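Local coordinates for protein ribose-phosphate pyrophosphokinase (Thermus thermophilus, PDB 7PN0) that probably catalyses transfer of the pyrophosphate group of ATP to ribose 5-phosphate, giving phosphoribosyl pyrophosphate, at residues Leu47-Val52 and Ser80-Thr85; Met71-Ala76 and Gln116-Asp121; Ala188-Glu193 and Val200-Leu205; Val164-Asp169 and Gly207-Lys212. One frame throughout, in Å; residues are numbered along the deposited sequence.

Contact 1: residues Leu47-Val52 and Ser80-Thr85; sequences LREGDV and SAARVT. With SO4 (sulfate ion), chain E.
Gly50 O is gripped by two successive backbone N-H groups where 80-85 enters its strand: Ala82 N lies 2.8 Å and Arg83 N 3.2 Å from it, both in the carbonyl plane. One residue on, Asp51 and Arg83 run side by side as a cross-strand salt bridge. CG of Arg83 is anti to its backbone N (chi1 -170°); further out the chain bends at chi3, and NE comes to 2.8 Å from Asp51 OD1. That donor meets the syn side of OD1 and lies 31° out of the carboxylate plane, while OD1 sits in the guanidinium plane. A water donates to both Asp51 OD1 and Val52 O and accepts from Thr85 OG1, adding a water link to the backbone bonds between the strands. On the opposite face of the sheet, Val52 CG1 presses on Ala81 CB at a tight 3.5 Å. At the other end Ser80 CB lies over one face of the Arg48 guanidinium, toward its rim; the guanidinium edge holds a sulfate, and NH2 also reaches Asp142 of the second subunit. Strands 51-55 and 83-88 are the parallel neighbours of the beta-alpha-beta unit completed by helix 62-78, with Leu47 wedged against Ala76 of that helix and Phe6 of strand 3-7.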
loop_
_atom_site.group_PDB
_atom_site.type_symbol
_atom_site.label_atom_id
_atom_site.label_comp_id
_atom_site.label_asym_id
_atom_site.label_seq_id
_atom_site.Cartn_x
_atom_site.Cartn_y
_atom_site.Cartn_z
ATOM N N LEU A 47 -5.389 11.513 23.810
ATOM C CA LEU A 47 -6.018 10.178 23.625
ATOM C C LEU A 47 -4.928 9.159 23.295
ATOM O O LEU A 47 -5.233 8.116 22.707
ATOM C CB LEU A 47 -7.126 10.302 22.577
ATOM C CG LEU A 47 -6.725 11.023 21.295
ATOM C CD1 LEU A 47 -5.521 10.336 20.698
ATOM C CD2 LEU A 47 -7.871 11.071 20.272
ATOM N N ARG A 48 -3.671 9.484 23.641
ATOM C CA ARG A 48 -2.480 8.655 23.360
ATOM C C ARG A 48 -2.682 7.234 23.893
ATOM O O ARG A 48 -3.069 7.084 25.070
ATOM C CB ARG A 48 -1.240 9.294 23.988
ATOM C CG ARG A 48 0.061 8.654 23.538
ATOM C CD ARG A 48 1.266 9.400 24.053
ATOM N NE ARG A 48 1.410 10.707 23.409
ATOM C CZ ARG A 48 2.180 10.951 22.371
ATOM N NH1 ARG A 48 2.855 9.970 21.791
ATOM N NH2 ARG A 48 2.274 12.182 21.920
ATOM N N GLU A 49 -2.446 6.231 23.040
ATOM C CA GLU A 49 -2.573 4.775 23.315
ATOM C C GLU A 49 -4.003 4.456 23.742
ATOM O O GLU A 49 -4.229 3.366 24.329
ATOM C CB GLU A 49 -1.498 4.244 24.265
ATOM C CG GLU A 49 -0.100 4.606 23.825
ATOM C CD GLU A 49 0.316 4.123 22.435
ATOM O OE1 GLU A 49 0.926 4.941 21.623
ATOM O OE2 GLU A 49 -0.119 3.010 22.085
ATOM N N GLY A 50 -4.948 5.292 23.303
ATOM C CA GLY A 50 -6.385 5.080 23.570
ATOM C C GLY A 50 -7.003 4.138 22.565
ATOM O O GLY A 50 -6.470 4.020 21.450
ATOM N N ASP A 51 -8.073 3.454 22.978
ATOM C CA ASP A 51 -8.983 2.705 22.094
ATOM C C ASP A 51 -10.123 3.650 21.788
ATOM O O ASP A 51 -11.002 3.880 22.688
ATOM C CB ASP A 51 -9.383 1.395 22.767
ATOM C CG ASP A 51 -9.958 0.348 21.849
ATOM O OD1 ASP A 51 -9.881 0.522 20.626
ATOM O OD2 ASP A 51 -10.453 -0.678 22.392
ATOM N N VAL A 52 -10.006 4.323 20.652
ATOM C CA VAL A 52 -10.849 5.495 20.388
ATOM C C VAL A 52 -11.935 5.129 19.392
ATOM O O VAL A 52 -11.686 4.441 18.381
ATOM C CB VAL A 52 -10.079 6.796 20.074
ATOM C CG1 VAL A 52 -8.634 6.839 20.417
ATOM C CG2 VAL A 52 -10.557 7.609 18.893
ATOM N N SER A 80 -1.684 9.759 18.142
ATOM C CA SER A 80 -1.088 8.525 18.717
ATOM C C SER A 80 -2.114 7.696 19.505
ATOM O O SER A 80 -1.733 6.991 20.423
ATOM C CB SER A 80 0.144 8.837 19.562
ATOM O OG SER A 80 1.136 9.495 18.783
ATOM N N ALA A 81 -3.366 7.683 19.072
ATOM C CA ALA A 81 -4.341 6.650 19.447
ATOM C C ALA A 81 -3.760 5.254 19.165
ATOM O O ALA A 81 -3.086 5.102 18.172
ATOM C CB ALA A 81 -5.613 6.856 18.697
ATOM N N ALA A 82 -4.072 4.258 19.992
ATOM C CA ALA A 82 -3.645 2.849 19.770
ATOM C C ALA A 82 -4.502 2.270 18.655
ATOM O O ALA A 82 -4.005 1.480 17.844
ATOM C CB ALA A 82 -3.792 2.025 21.015
ATOM N N ARG A 83 -5.794 2.580 18.689
ATOM C CA ARG A 83 -6.765 1.979 17.759
ATOM C C ARG A 83 -7.833 3.030 17.531
ATOM O O ARG A 83 -8.213 3.737 18.516
ATOM C CB ARG A 83 -7.373 0.676 18.259
ATOM C CG ARG A 83 -8.180 -0.016 17.168
ATOM C CD ARG A 83 -8.526 -1.439 17.534
ATOM N NE ARG A 83 -9.293 -1.540 18.783
ATOM C CZ ARG A 83 -9.720 -2.699 19.281
ATOM N NH1 ARG A 83 -10.370 -2.734 20.424
ATOM N NH2 ARG A 83 -9.519 -3.823 18.607
ATOM N N VAL A 84 -8.299 3.124 16.293
ATOM C CA VAL A 84 -9.405 4.049 15.927
ATOM C C VAL A 84 -10.531 3.278 15.227
ATOM O O VAL A 84 -10.287 2.652 14.198
ATOM C CB VAL A 84 -8.890 5.213 15.069
ATOM C CG1 VAL A 84 -10.035 6.103 14.632
ATOM C CG2 VAL A 84 -7.849 6.026 15.788
ATOM N N THR A 85 -11.730 3.326 15.813
ATOM C CA THR A 85 -12.945 2.742 15.216
ATOM C C THR A 85 -13.860 3.871 14.748
ATOM O O THR A 85 -14.210 4.767 15.598
ATOM C CB THR A 85 -13.659 1.843 16.224
ATOM O OG1 THR A 85 -12.767 0.798 16.644
ATOM C CG2 THR A 85 -14.963 1.314 15.664
HETATM S S SO4 E . -0.363 14.069 23.888
HETATM O O1 SO4 E . -0.562 12.754 24.313
HETATM O O2 SO4 E . -0.756 14.991 24.926
HETATM O O3 SO4 E . 1.021 14.302 23.601
HETATM O O4 SO4 E . -1.179 14.339 22.720
HETATM O O HOH W 1 -10.912 1.783 18.376
#

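Contact 2: residues Met71-Ala76 and Gln116-Asp121; sequences MMVDAA and QTAGAD
Ala118, in the last turn of helix 107-118, makes the first touch: its CB stands 4.0 Å from Val73 CG1. Its carbonyl oxygen reaches further and leans on helix 62-78, approaching Asp74 CA to 3.2 Å in a CH...O contact bent to 137° at the hydrogen. The neighbouring Asp74 N is 3.4 Å from the same Ala118 O but badly angled, so it is not a hydrogen-bond donor to it. Asp74 CB also lies near this oxygen, and the carboxylate beyond finds its partner in Ser105 of the fourth subunit. Next comes Gly119, whose positive phi (119°), one that glycine readily adopts, turns the chain out of the helix in a Schellman motif. This bend presents bare backbone to Val73, and CG1 of that valine lies 3.5 Å from Gly119 C. CG1, the branch anti to the valine's own N (chi1 161°), is the methyl that meets Ala118, Gly119 and Ala120 in turn. At Ala120 it comes closest, 3.3 Å from the backbone N, with the CB of Ala120 at 4.2 Å. Asp121 then leads the chain down toward the sheet, its OD1 in a salt bridge with Lys77 near the end of helix 62-78 and its OD2 bonded to Val84 N. The contact thus joins two neighbouring helices of the N-terminal domain just where 107-118 ends, above strand 83-88, whose Val84 packs against Val73, and close to the start of strand 122-126.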
loop_
_atom_site.group_PDB
_atom_site.type_symbol
_atom_site.label_atom_id
_atom_site.label_comp_id
_atom_site.label_asym_id
_atom_site.label_seq_id
_atom_site.Cartn_x
_atom_site.Cartn_y
_atom_site.Cartn_z
ATOM N N MET A 71 -11.420 13.614 9.106
ATOM C CA MET A 71 -10.463 14.483 9.842
ATOM C C MET A 71 -10.323 14.039 11.320
ATOM O O MET A 71 -9.205 14.025 11.827
ATOM C CB MET A 71 -10.944 15.929 9.777
ATOM C CG MET A 71 -10.801 16.508 8.460
ATOM S SD MET A 71 -11.462 18.180 8.406
ATOM C CE MET A 71 -10.257 19.030 9.408
ATOM N N MET A 72 -11.397 13.604 11.990
ATOM C CA MET A 72 -11.294 13.127 13.405
ATOM C C MET A 72 -10.536 11.801 13.472
ATOM O O MET A 72 -9.738 11.616 14.378
ATOM C CB MET A 72 -12.682 12.997 14.022
ATOM C CG MET A 72 -13.296 14.330 14.296
ATOM S SD MET A 72 -14.875 14.194 15.153
ATOM C CE MET A 72 -14.279 13.700 16.754
ATOM N N VAL A 73 -10.719 10.921 12.487
ATOM C CA VAL A 73 -9.972 9.642 12.415
ATOM C C VAL A 73 -8.499 9.950 12.174
ATOM O O VAL A 73 -7.593 9.423 12.948
ATOM C CB VAL A 73 -10.566 8.764 11.303
ATOM C CG1 VAL A 73 -9.576 7.697 10.897
ATOM C CG2 VAL A 73 -11.889 8.187 11.744
ATOM N N ASP A 74 -8.240 10.801 11.191
ATOM C CA ASP A 74 -6.862 11.261 10.867
ATOM C C ASP A 74 -6.137 11.848 12.100
ATOM O O ASP A 74 -4.968 11.476 12.395
ATOM C CB ASP A 74 -6.888 12.223 9.697
ATOM C CG ASP A 74 -5.501 12.690 9.344
ATOM O OD1 ASP A 74 -4.643 11.821 8.948
ATOM O OD2 ASP A 74 -5.282 13.886 9.504
ATOM N N ALA A 75 -6.792 12.799 12.751
ATOM C CA ALA A 75 -6.258 13.556 13.898
ATOM C C ALA A 75 -6.035 12.577 15.054
ATOM O O ALA A 75 -5.000 12.701 15.743
ATOM C CB ALA A 75 -7.217 14.663 14.243
ATOM N N ALA A 76 -6.922 11.588 15.239
ATOM C CA ALA A 76 -6.787 10.578 16.315
ATOM C C ALA A 76 -5.532 9.765 16.061
ATOM O O ALA A 76 -4.770 9.565 17.055
ATOM C CB ALA A 76 -7.994 9.679 16.433
ATOM N N GLN A 116 -10.281 4.152 5.316
ATOM C CA GLN A 116 -9.047 3.376 5.565
ATOM C C GLN A 116 -7.842 4.299 5.399
ATOM O O GLN A 116 -6.935 4.259 6.233
ATOM C CB GLN A 116 -9.012 2.151 4.653
ATOM C CG GLN A 116 -10.052 1.162 5.066
ATOM C CD GLN A 116 -10.331 0.103 4.012
ATOM O OE1 GLN A 116 -9.737 0.035 2.927
ATOM N NE2 GLN A 116 -11.168 -0.815 4.399
ATOM N N THR A 117 -7.846 5.149 4.372
ATOM C CA THR A 117 -6.732 6.087 4.136
ATOM C C THR A 117 -6.600 7.054 5.306
ATOM O O THR A 117 -5.442 7.369 5.693
ATOM C CB THR A 117 -6.900 6.790 2.785
ATOM O OG1 THR A 117 -6.682 5.796 1.785
ATOM C CG2 THR A 117 -5.928 7.913 2.630
ATOM N N ALA A 118 -7.711 7.541 5.816
ATOM C CA ALA A 118 -7.731 8.502 6.953
ATOM C C ALA A 118 -7.130 7.856 8.213
ATOM O O ALA A 118 -6.649 8.600 9.077
ATOM C CB ALA A 118 -9.117 8.995 7.156
ATOM N N GLY A 119 -7.180 6.529 8.306
ATOM C CA GLY A 119 -6.544 5.754 9.377
ATOM C C GLY A 119 -7.513 4.943 10.229
ATOM O O GLY A 119 -7.065 4.462 11.300
ATOM N N ALA A 120 -8.757 4.713 9.791
ATOM C CA ALA A 120 -9.714 3.867 10.539
ATOM C C ALA A 120 -9.162 2.450 10.630
ATOM O O ALA A 120 -8.781 1.880 9.630
ATOM C CB ALA A 120 -11.067 3.878 9.896
ATOM N N ASP A 121 -9.250 1.842 11.793
ATOM C CA ASP A 121 -8.793 0.444 11.983
ATOM C C ASP A 121 -9.980 -0.500 11.875
ATOM O O ASP A 121 -9.764 -1.694 11.663
ATOM C CB ASP A 121 -8.080 0.300 13.318
ATOM C CG ASP A 121 -6.827 1.130 13.402
ATOM O OD1 ASP A 121 -5.971 0.978 12.455
ATOM O OD2 ASP A 121 -6.633 1.792 14.467
#

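Contact 3: residues Ala188-Glu193 and Val200-Leu205; sequences AFIDKE and VRVRML
Arg203 points along the same side of the hairpin as Asp191 and crosses Glu193 at a slant. With Asp191 it lies side by side, the aspartate OD2 touching Arg203 CB at 3.4 Å, but the charged atoms stay apart. With Glu193 the flat groups stand steeply turned, 77° between planes. The glutamate CG lies anti to its carbonyl carbon (chi1 -59°), CG and OE2 resting on the aliphatic part of Arg203, while NH1 donates to OE2 at 3.1 Å from well above the carboxylate plane. On the opposite face of the hairpin the Ile190, Val202 and Leu205 part is apolar: Ile190 meets Val202 at about a right angle, CG1 to CG1 4.0 Å, and Leu205 CD1 comes as near to Ile190 CB. Lys192 shares that face, its amine going to Glu229 of helix 225-236. Between these faces sits a classic beta bulge. Arg203 N and Met204 N both reach Asp191 O, at 2.9 and 3.2 Å, from one face of the carbonyl plane, and the pairing shifts by a residue. Phe189 meets Phe189 of the fifth subunit edge-to-face. The salt bridge, its donor well above the carboxylate plane, probably adds to the backbone bonds that pair the strands.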
loop_
_atom_site.group_PDB
_atom_site.type_symbol
_atom_site.label_atom_id
_atom_site.label_comp_id
_atom_site.label_asym_id
_atom_site.label_seq_id
_atom_site.Cartn_x
_atom_site.Cartn_y
_atom_site.Cartn_z
ATOM N N ALA A 188 -47.124 -11.830 4.346
ATOM C CA ALA A 188 -47.900 -11.577 3.118
ATOM C C ALA A 188 -47.033 -10.745 2.187
ATOM O O ALA A 188 -46.066 -10.142 2.674
ATOM C CB ALA A 188 -49.193 -10.881 3.442
ATOM N N PHE A 189 -47.401 -10.697 0.912
ATOM C CA PHE A 189 -46.743 -9.858 -0.111
ATOM C C PHE A 189 -47.823 -9.044 -0.809
ATOM O O PHE A 189 -48.849 -9.630 -1.240
ATOM C CB PHE A 189 -45.927 -10.726 -1.079
ATOM C CG PHE A 189 -45.149 -9.905 -2.074
ATOM C CD1 PHE A 189 -45.729 -9.450 -3.242
ATOM C CD2 PHE A 189 -43.856 -9.516 -1.788
ATOM C CE1 PHE A 189 -45.026 -8.623 -4.109
ATOM C CE2 PHE A 189 -43.148 -8.705 -2.665
ATOM C CZ PHE A 189 -43.741 -8.245 -3.815
ATOM N N ILE A 190 -47.581 -7.759 -1.024
ATOM C CA ILE A 190 -48.541 -6.920 -1.784
ATOM C C ILE A 190 -47.804 -6.318 -2.985
ATOM O O ILE A 190 -46.863 -5.522 -2.819
ATOM C CB ILE A 190 -49.275 -5.925 -0.854
ATOM C CG1 ILE A 190 -50.469 -5.266 -1.560
ATOM C CG2 ILE A 190 -48.324 -4.889 -0.250
ATOM C CD1 ILE A 190 -51.482 -4.586 -0.607
ATOM N N ASP A 191 -48.125 -6.835 -4.170
ATOM C CA ASP A 191 -47.618 -6.319 -5.465
ATOM C C ASP A 191 -48.513 -5.127 -5.801
ATOM O O ASP A 191 -49.730 -5.348 -6.011
ATOM C CB ASP A 191 -47.604 -7.429 -6.525
ATOM C CG ASP A 191 -47.116 -6.982 -7.896
ATOM O OD1 ASP A 191 -46.149 -6.195 -7.966
ATOM O OD2 ASP A 191 -47.712 -7.416 -8.882
ATOM N N LYS A 192 -47.951 -3.922 -5.784
ATOM C CA LYS A 192 -48.655 -2.658 -6.104
ATOM C C LYS A 192 -47.870 -1.867 -7.159
ATOM O O LYS A 192 -46.698 -2.219 -7.414
ATOM C CB LYS A 192 -48.884 -1.855 -4.826
ATOM C CG LYS A 192 -47.753 -1.906 -3.807
ATOM C CD LYS A 192 -46.829 -0.714 -3.878
ATOM C CE LYS A 192 -45.442 -1.048 -3.379
ATOM N NZ LYS A 192 -44.589 0.152 -3.312
ATOM N N GLU A 193 -48.529 -0.878 -7.775
ATOM C CA GLU A 193 -47.986 -0.010 -8.860
ATOM C C GLU A 193 -48.434 1.431 -8.604
ATOM O O GLU A 193 -49.660 1.641 -8.443
ATOM C CB GLU A 193 -48.515 -0.403 -10.248
ATOM C CG GLU A 193 -48.203 -1.830 -10.673
ATOM C CD GLU A 193 -46.890 -2.070 -11.410
ATOM O OE1 GLU A 193 -46.217 -1.082 -11.776
ATOM O OE2 GLU A 193 -46.550 -3.261 -11.633
ATOM N N VAL A 200 -52.396 4.395 -6.346
ATOM C CA VAL A 200 -51.565 3.161 -6.447
ATOM C C VAL A 200 -52.541 1.992 -6.601
ATOM O O VAL A 200 -53.593 1.999 -5.915
ATOM C CB VAL A 200 -50.591 3.000 -5.252
ATOM C CG1 VAL A 200 -50.640 4.190 -4.309
ATOM C CG2 VAL A 200 -50.774 1.696 -4.479
ATOM N N ARG A 201 -52.210 1.057 -7.491
ATOM C CA ARG A 201 -53.075 -0.082 -7.899
ATOM C C ARG A 201 -52.545 -1.363 -7.236
ATOM O O ARG A 201 -51.347 -1.660 -7.412
ATOM C CB ARG A 201 -53.100 -0.165 -9.433
ATOM C CG ARG A 201 -53.385 -1.548 -10.012
ATOM C CD ARG A 201 -52.739 -1.754 -11.376
ATOM N NE ARG A 201 -53.048 -0.668 -12.305
ATOM C CZ ARG A 201 -54.210 -0.499 -12.950
ATOM N NH1 ARG A 201 -55.210 -1.349 -12.782
ATOM N NH2 ARG A 201 -54.369 0.533 -13.762
ATOM N N VAL A 202 -53.408 -2.103 -6.528
ATOM C CA VAL A 202 -53.083 -3.465 -6.009
ATOM C C VAL A 202 -53.200 -4.464 -7.170
ATOM O O VAL A 202 -54.330 -4.770 -7.571
ATOM C CB VAL A 202 -53.968 -3.874 -4.815
ATOM C CG1 VAL A 202 -53.515 -5.205 -4.228
ATOM C CG2 VAL A 202 -53.991 -2.794 -3.738
ATOM N N ARG A 203 -52.066 -4.944 -7.686
ATOM C CA ARG A 203 -52.003 -5.960 -8.774
ATOM C C ARG A 203 -52.242 -7.347 -8.168
ATOM O O ARG A 203 -53.116 -8.057 -8.656
ATOM C CB ARG A 203 -50.655 -5.932 -9.505
ATOM C CG ARG A 203 -50.495 -4.797 -10.509
ATOM C CD ARG A 203 -49.404 -5.069 -11.543
ATOM N NE ARG A 203 -49.896 -5.324 -12.900
ATOM C CZ ARG A 203 -49.185 -5.158 -14.018
ATOM N NH1 ARG A 203 -47.932 -4.731 -13.963
ATOM N NH2 ARG A 203 -49.734 -5.417 -15.195
ATOM N N MET A 204 -51.485 -7.722 -7.141
ATOM C CA MET A 204 -51.563 -9.077 -6.540
ATOM C C MET A 204 -51.391 -8.982 -5.026
ATOM O O MET A 204 -50.589 -8.149 -4.575
ATOM C CB MET A 204 -50.461 -9.977 -7.104
ATOM C CG MET A 204 -50.576 -11.401 -6.630
ATOM S SD MET A 204 -49.981 -12.583 -7.866
ATOM C CE MET A 204 -51.280 -12.420 -9.090
ATOM N N LEU A 205 -52.093 -9.837 -4.289
ATOM C CA LEU A 205 -51.868 -10.085 -2.847
ATOM C C LEU A 205 -51.636 -11.578 -2.649
ATOM O O LEU A 205 -52.465 -12.375 -3.143
ATOM C CB LEU A 205 -53.109 -9.605 -2.089
ATOM C CG LEU A 205 -53.046 -9.667 -0.565
ATOM C CD1 LEU A 205 -52.066 -8.637 -0.012
ATOM C CD2 LEU A 205 -54.439 -9.455 0.022
#

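Contact 4: residues Val164-Asp169 and Gly207-Lys212; sequences VVVAPD and GEVEGK
Val164 gives up the most surface here, turning both its methyls to the loop that precedes strand 213-218. CG2, the branch anti to the backbone N, rests 3.7 Å from Glu208 O. CG1 takes up the position between the backbone N and the carbonyl carbon (chi1 58°), from which it touches Lys212 CB at 3.9 Å and Val209 CG1 at 4.0 Å. Val209 works through that one methyl: it spans the two valines on the same side of strand 163-167, also meeting Val166 CG2 at 3.9 Å, with the two side chains at about a right angle. Lys212 contributes aliphatic carbon, crossing Val164 at about a right angle, with CB against CG1 and CE 4.2 Å from Val164 CB. Val209 and Lys212 can close on Val164 together because they are the first and last residues of a type II turn, shut by Lys212 N to Val209 O at 2.9 Å, in which Gly211 takes the positive phi. The touches are van der Waals ones, among three valines, the carbon chain of a lysine and the carbonyl oxygen of Glu208. Val164 instead spends its backbone bonds on Thr213 and Leu215 of the next strand.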
loop_
_atom_site.group_PDB
_atom_site.type_symbol
_atom_site.label_atom_id
_atom_site.label_comp_id
_atom_site.label_asym_id
_atom_site.label_seq_id
_atom_site.Cartn_x
_atom_site.Cartn_y
_atom_site.Cartn_z
ATOM N N VAL A 164 -50.208 -9.329 10.707
ATOM C CA VAL A 164 -49.485 -9.976 9.580
ATOM C C VAL A 164 -48.331 -9.056 9.166
ATOM O O VAL A 164 -48.504 -7.844 9.139
ATOM C CB VAL A 164 -50.465 -10.226 8.423
ATOM C CG1 VAL A 164 -51.116 -8.942 7.964
ATOM C CG2 VAL A 164 -49.809 -10.958 7.260
ATOM N N VAL A 165 -47.182 -9.625 8.853
ATOM C CA VAL A 165 -46.049 -8.853 8.292
ATOM C C VAL A 165 -46.202 -8.827 6.759
ATOM O O VAL A 165 -46.380 -9.893 6.139
ATOM C CB VAL A 165 -44.702 -9.439 8.769
ATOM C CG1 VAL A 165 -43.519 -8.669 8.208
ATOM C CG2 VAL A 165 -44.624 -9.479 10.286
ATOM N N VAL A 166 -46.120 -7.656 6.150
ATOM C CA VAL A 166 -46.320 -7.508 4.691
ATOM C C VAL A 166 -45.021 -6.982 4.092
ATOM O O VAL A 166 -44.544 -5.932 4.564
ATOM C CB VAL A 166 -47.483 -6.553 4.390
ATOM C CG1 VAL A 166 -47.684 -6.399 2.892
ATOM C CG2 VAL A 166 -48.754 -6.997 5.108
ATOM N N ALA A 167 -44.512 -7.650 3.061
ATOM C CA ALA A 167 -43.480 -7.065 2.173
ATOM C C ALA A 167 -44.170 -6.395 0.992
ATOM O O ALA A 167 -44.951 -7.044 0.305
ATOM C CB ALA A 167 -42.542 -8.135 1.711
ATOM N N PRO A 168 -43.952 -5.091 0.751
ATOM C CA PRO A 168 -44.478 -4.425 -0.440
ATOM C C PRO A 168 -43.552 -4.374 -1.668
ATOM O O PRO A 168 -43.830 -3.628 -2.571
ATOM C CB PRO A 168 -44.657 -3.006 0.108
ATOM C CG PRO A 168 -43.423 -2.816 0.948
ATOM C CD PRO A 168 -43.260 -4.147 1.645
ATOM N N ASP A 169 -42.420 -5.064 -1.611
ATOM C CA ASP A 169 -41.393 -5.097 -2.690
ATOM C C ASP A 169 -40.613 -6.383 -2.527
ATOM O O ASP A 169 -40.367 -6.738 -1.369
ATOM C CB ASP A 169 -40.411 -3.930 -2.604
ATOM C CG ASP A 169 -40.821 -2.678 -3.354
ATOM O OD1 ASP A 169 -40.952 -2.760 -4.601
ATOM O OD2 ASP A 169 -40.971 -1.615 -2.695
ATOM N N GLY A 207 -51.048 -14.219 0.716
ATOM C CA GLY A 207 -51.413 -14.129 2.142
ATOM C C GLY A 207 -52.675 -13.306 2.311
ATOM O O GLY A 207 -53.251 -12.833 1.299
ATOM N N GLU A 208 -53.099 -13.119 3.554
ATOM C CA GLU A 208 -54.331 -12.376 3.902
ATOM C C GLU A 208 -53.980 -11.133 4.725
ATOM O O GLU A 208 -53.190 -11.258 5.687
ATOM C CB GLU A 208 -55.264 -13.317 4.666
ATOM C CG GLU A 208 -56.103 -14.189 3.745
ATOM C CD GLU A 208 -56.033 -15.675 4.062
ATOM O OE1 GLU A 208 -54.907 -16.181 4.265
ATOM O OE2 GLU A 208 -57.104 -16.323 4.109
ATOM N N VAL A 209 -54.578 -9.990 4.391
ATOM C CA VAL A 209 -54.473 -8.774 5.247
ATOM C C VAL A 209 -55.855 -8.251 5.648
ATOM O O VAL A 209 -55.900 -7.347 6.504
ATOM C CB VAL A 209 -53.650 -7.688 4.535
ATOM C CG1 VAL A 209 -52.279 -8.225 4.157
ATOM C CG2 VAL A 209 -54.386 -7.138 3.321
ATOM N N GLU A 210 -56.946 -8.751 5.062
ATOM C CA GLU A 210 -58.261 -8.095 5.269
ATOM C C GLU A 210 -58.592 -8.148 6.764
ATOM O O GLU A 210 -58.573 -9.254 7.319
ATOM C CB GLU A 210 -59.369 -8.730 4.430
ATOM C CG GLU A 210 -60.643 -7.904 4.470
ATOM C CD GLU A 210 -61.836 -8.552 3.801
ATOM O OE1 GLU A 210 -62.960 -8.050 3.994
ATOM O OE2 GLU A 210 -61.641 -9.569 3.107
ATOM N N GLY A 211 -58.863 -6.979 7.371
ATOM C CA GLY A 211 -59.211 -6.807 8.800
ATOM C C GLY A 211 -58.045 -7.091 9.735
ATOM O O GLY A 211 -58.265 -7.225 10.980
ATOM N N LYS A 212 -56.823 -7.177 9.198
ATOM C CA LYS A 212 -55.641 -7.535 10.025
ATOM C C LYS A 212 -54.847 -6.258 10.306
ATOM O O LYS A 212 -54.989 -5.262 9.566
ATOM C CB LYS A 212 -54.788 -8.627 9.366
ATOM C CG LYS A 212 -55.563 -9.864 8.918
ATOM C CD LYS A 212 -55.348 -11.082 9.780
ATOM C CE LYS A 212 -54.172 -11.931 9.339
ATOM N NZ LYS A 212 -54.288 -13.333 9.824
#

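The four contacts form two pairs at opposite ends of the chain. Contacts 1 and 2 have centres 11 Å apart and share the N-terminal parallel sheet and its helices; Ala81 N lies 3.1 Å from Ala76 O, and Val84 O 2.7 Å from Asp121 N. Contact 3 is nested within the loop closed by contact 4, centres 10 Å apart, and Ala188 N meets Val165 O at 2.7 Å in the other sheet. Between the pairs, centres are 46 to 52 Å apart. The side chain of Asp74 lies about 12 Å and that of Lys192 about 11 Å from a bound ADP, not the same molecule in the two cases. Ser92, Tyr93 and His129 belong to an ADP pocket; strand 83-88 of contact 1 runs on toward Ser92.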